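Local coordinates for bacterial fluorinating enzyme homolog (Thermus thermophilus, PDB 2CW5), which hydrolyses S-adenosyl-L-methionine to adenosine and L-methionine and forms a homotrimer, at residues 48-53 and 230-235. Numbering follows the deposited sequence.
Sequences AAYALF and LLEVAV
A single water molecule gathers the polar groups of Y50, L230 and E232. Its oxygen donates a hydrogen bond to OE2 of E232, the two atoms lying 2.9 Å apart. The same water oxygen is hydrogen-bonded to OH of Y50 at 3.0 Å. It also accepts a hydrogen bond from the backbone N of L230 over a longer 3.3 Å. Y50 OH and E232 OE2 are 3.8 Å apart, and the water links them, with the ring and carboxylate planes turned 85° against each other. Tyrosine suits its place on helix 45-55 because its ring is long enough to span the gap and still ends in a polar hydroxyl. With CG anti to the backbone N (chi1 -179°), the ring stretches from the helix toward residues 230-235. Glutamate, extended beyond CG, brings its carboxylate to the water from the strand, while its OE1 has a second, weak hydrogen bond to Y224.

Next to the water lies an apolar contact. L230 sends its branch CD1 obliquely against the Y50 ring, 3.7 Å from CE1. The same CD1 of L230 is 4.2 Å from CE2 of F53, nearly one helical turn further on. One leucine methyl thus serves both aromatic rings, and I188 of the neighbouring strand 187-189 packs against Y50, L230 and E232 alike. Helix 45-55, whose L52 packs on strands 4-8 and 64-68, is thereby joined to the antiparallel sheet. The contact joins the N- and C-terminal domains of the SAM hydrolase/SAM-dependent halogenase family, and E232, which probably binds S-adenosyl-L-methionine, places it at the probable substrate site.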
ATOM      1  N   ALA C  48     -15.118   6.091  -4.179  1.00 17.90           N
ATOM      2  CA  ALA C  48     -14.149   7.179  -4.114  1.00 18.90           C
ATOM      3  C   ALA C  48     -14.797   8.488  -3.688  1.00 18.93           C
ATOM      4  O   ALA C  48     -14.213   9.252  -2.911  1.00 16.93           O
ATOM      5  CB  ALA C  48     -13.453   7.345  -5.468  1.00 19.87           C
ATOM      6  N   ALA C  49     -16.003   8.756  -4.192  1.00 17.52           N
ATOM      7  CA  ALA C  49     -16.712   9.985  -3.828  1.00 16.93           C
ATOM      8  C   ALA C  49     -16.955  10.002  -2.326  1.00 16.66           C
ATOM      9  O   ALA C  49     -16.808  11.037  -1.672  1.00 17.77           O
ATOM     10  CB  ALA C  49     -18.055  10.071  -4.560  1.00 16.74           C
ATOM     11  N   TYR C  50     -17.338   8.854  -1.780  1.00 15.34           N
ATOM     12  CA  TYR C  50     -17.609   8.772  -0.347  1.00 16.60           C
ATOM     13  C   TYR C  50     -16.339   8.970   0.476  1.00 16.83           C
ATOM     14  O   TYR C  50     -16.357   9.675   1.488  1.00 19.20           O
ATOM     15  CB  TYR C  50     -18.264   7.431   0.017  1.00 19.68           C
ATOM     16  CG  TYR C  50     -18.584   7.325   1.498  1.00 21.68           C
ATOM     17  CD1 TYR C  50     -19.464   8.226   2.103  1.00 21.99           C
ATOM     18  CD2 TYR C  50     -17.970   6.364   2.302  1.00 25.12           C
ATOM     19  CE1 TYR C  50     -19.720   8.177   3.469  1.00 25.79           C
ATOM     20  CE2 TYR C  50     -18.222   6.305   3.681  1.00 25.25           C
ATOM     21  CZ  TYR C  50     -19.097   7.218   4.252  1.00 27.25           C
ATOM     22  OH  TYR C  50     -19.350   7.186   5.606  1.00 28.77           O
ATOM     23  N   ALA C  51     -15.236   8.355   0.048  1.00 17.36           N
ATOM     24  CA  ALA C  51     -13.970   8.488   0.766  1.00 19.81           C
ATOM     25  C   ALA C  51     -13.567   9.960   0.907  1.00 20.65           C
ATOM     26  O   ALA C  51     -13.080  10.378   1.955  1.00 19.11           O
ATOM     27  CB  ALA C  51     -12.868   7.707   0.049  1.00 18.47           C
ATOM     28  N   LEU C  52     -13.759  10.739  -0.155  1.00 19.76           N
ATOM     29  CA  LEU C  52     -13.430  12.161  -0.118  1.00 21.06           C
ATOM     30  C   LEU C  52     -14.353  12.876   0.867  1.00 21.82           C
ATOM     31  O   LEU C  52     -13.911  13.694   1.666  1.00 20.74           O
ATOM     32  CB  LEU C  52     -13.570  12.774  -1.514  1.00 20.45           C
ATOM     33  CG  LEU C  52     -12.548  12.277  -2.547  1.00 21.39           C
ATOM     34  CD1 LEU C  52     -12.906  12.817  -3.933  1.00 21.15           C
ATOM     35  CD2 LEU C  52     -11.149  12.730  -2.144  1.00 20.94           C
ATOM     36  N   PHE C  53     -15.641  12.551   0.798  1.00 19.76           N
ATOM     37  CA  PHE C  53     -16.659  13.124   1.676  1.00 21.69           C
ATOM     38  C   PHE C  53     -16.283  12.888   3.141  1.00 21.07           C
ATOM     39  O   PHE C  53     -16.395  13.776   3.988  1.00 19.47           O
ATOM     40  CB  PHE C  53     -17.995  12.445   1.367  1.00 20.95           C
ATOM     41  CG  PHE C  53     -19.131  12.888   2.236  1.00 23.56           C
ATOM     42  CD1 PHE C  53     -19.783  14.096   1.994  1.00 22.75           C
ATOM     43  CD2 PHE C  53     -19.585  12.073   3.271  1.00 23.41           C
ATOM     44  CE1 PHE C  53     -20.875  14.482   2.771  1.00 25.17           C
ATOM     45  CE2 PHE C  53     -20.680  12.451   4.055  1.00 25.33           C
ATOM     46  CZ  PHE C  53     -21.325  13.658   3.802  1.00 25.70           C
ATOM     47  N   LEU C 230     -23.980   9.241   7.828  1.00 26.51           N
ATOM     48  CA  LEU C 230     -24.897   8.514   6.951  1.00 26.02           C
ATOM     49  C   LEU C 230     -25.268   7.174   7.574  1.00 26.45           C
ATOM     50  O   LEU C 230     -24.449   6.546   8.254  1.00 26.96           O
ATOM     51  CB  LEU C 230     -24.254   8.283   5.582  1.00 25.18           C
ATOM     52  CG  LEU C 230     -23.902   9.539   4.781  1.00 26.74           C
ATOM     53  CD1 LEU C 230     -23.243   9.143   3.462  1.00 25.75           C
ATOM     54  CD2 LEU C 230     -25.163  10.353   4.531  1.00 24.00           C
ATOM     55  N   LEU C 231     -26.502   6.733   7.349  1.00 26.51           N
ATOM     56  CA  LEU C 231     -26.947   5.459   7.902  1.00 27.54           C
ATOM     57  C   LEU C 231     -26.161   4.334   7.241  1.00 28.32           C
ATOM     58  O   LEU C 231     -25.931   4.348   6.033  1.00 27.36           O
ATOM     59  CB  LEU C 231     -28.455   5.260   7.673  1.00 28.60           C
ATOM     60  CG  LEU C 231     -29.079   3.977   8.251  1.00 30.21           C
ATOM     61  CD1 LEU C 231     -30.572   4.169   8.463  1.00 32.05           C
ATOM     62  CD2 LEU C 231     -28.820   2.804   7.323  1.00 32.03           C
ATOM     63  N   GLU C 232     -25.737   3.367   8.047  1.00 27.13           N
ATOM     64  CA  GLU C 232     -24.975   2.236   7.542  1.00 27.60           C
ATOM     65  C   GLU C 232     -25.618   0.924   7.973  1.00 29.35           C
ATOM     66  O   GLU C 232     -26.360   0.883   8.954  1.00 29.49           O
ATOM     67  CB  GLU C 232     -23.533   2.302   8.060  1.00 29.41           C
ATOM     68  CG  GLU C 232     -22.681   3.383   7.402  1.00 31.28           C
ATOM     69  CD  GLU C 232     -21.287   3.498   8.007  1.00 32.10           C
ATOM     70  OE1 GLU C 232     -20.695   2.457   8.364  1.00 34.30           O
ATOM     71  OE2 GLU C 232     -20.775   4.632   8.108  1.00 32.49           O
ATOM     72  N   VAL C 233     -25.335  -0.136   7.220  1.00 29.56           N
ATOM     73  CA  VAL C 233     -25.848  -1.474   7.510  1.00 30.20           C
ATOM     74  C   VAL C 233     -24.661  -2.427   7.568  1.00 32.58           C
ATOM     75  O   VAL C 233     -23.945  -2.598   6.579  1.00 31.88           O
ATOM     76  CB  VAL C 233     -26.817  -1.967   6.415  1.00 28.70           C
ATOM     77  CG1 VAL C 233     -27.175  -3.437   6.655  1.00 29.57           C
ATOM     78  CG2 VAL C 233     -28.078  -1.120   6.417  1.00 27.12           C
ATOM     79  N   ALA C 234     -24.450  -3.047   8.725  1.00 34.62           N
ATOM     80  CA  ALA C 234     -23.331  -3.964   8.885  1.00 37.25           C
ATOM     81  C   ALA C 234     -23.736  -5.320   9.442  1.00 39.40           C
ATOM     82  O   ALA C 234     -24.836  -5.498   9.962  1.00 40.66           O
ATOM     83  CB  ALA C 234     -22.271  -3.335   9.785  1.00 37.65           C
ATOM     84  N   VAL C 235     -22.827  -6.279   9.311  1.00 41.66           N
ATOM     85  CA  VAL C 235     -23.035  -7.623   9.824  1.00 42.73           C
ATOM     86  C   VAL C 235     -21.882  -7.876  10.779  1.00 43.24           C
ATOM     87  O   VAL C 235     -20.717  -7.734  10.402  1.00 44.43           O
ATOM     88  CB  VAL C 235     -22.996  -8.684   8.698  1.00 42.49           C
ATOM     89  CG1 VAL C 235     -22.901 -10.079   9.298  1.00 42.68           C
ATOM     90  CG2 VAL C 235     -24.247  -8.576   7.837  1.00 42.00           C
TER
HETATM   91  O   HOH W   1     -21.242   7.473   7.882  1.00 28.26           O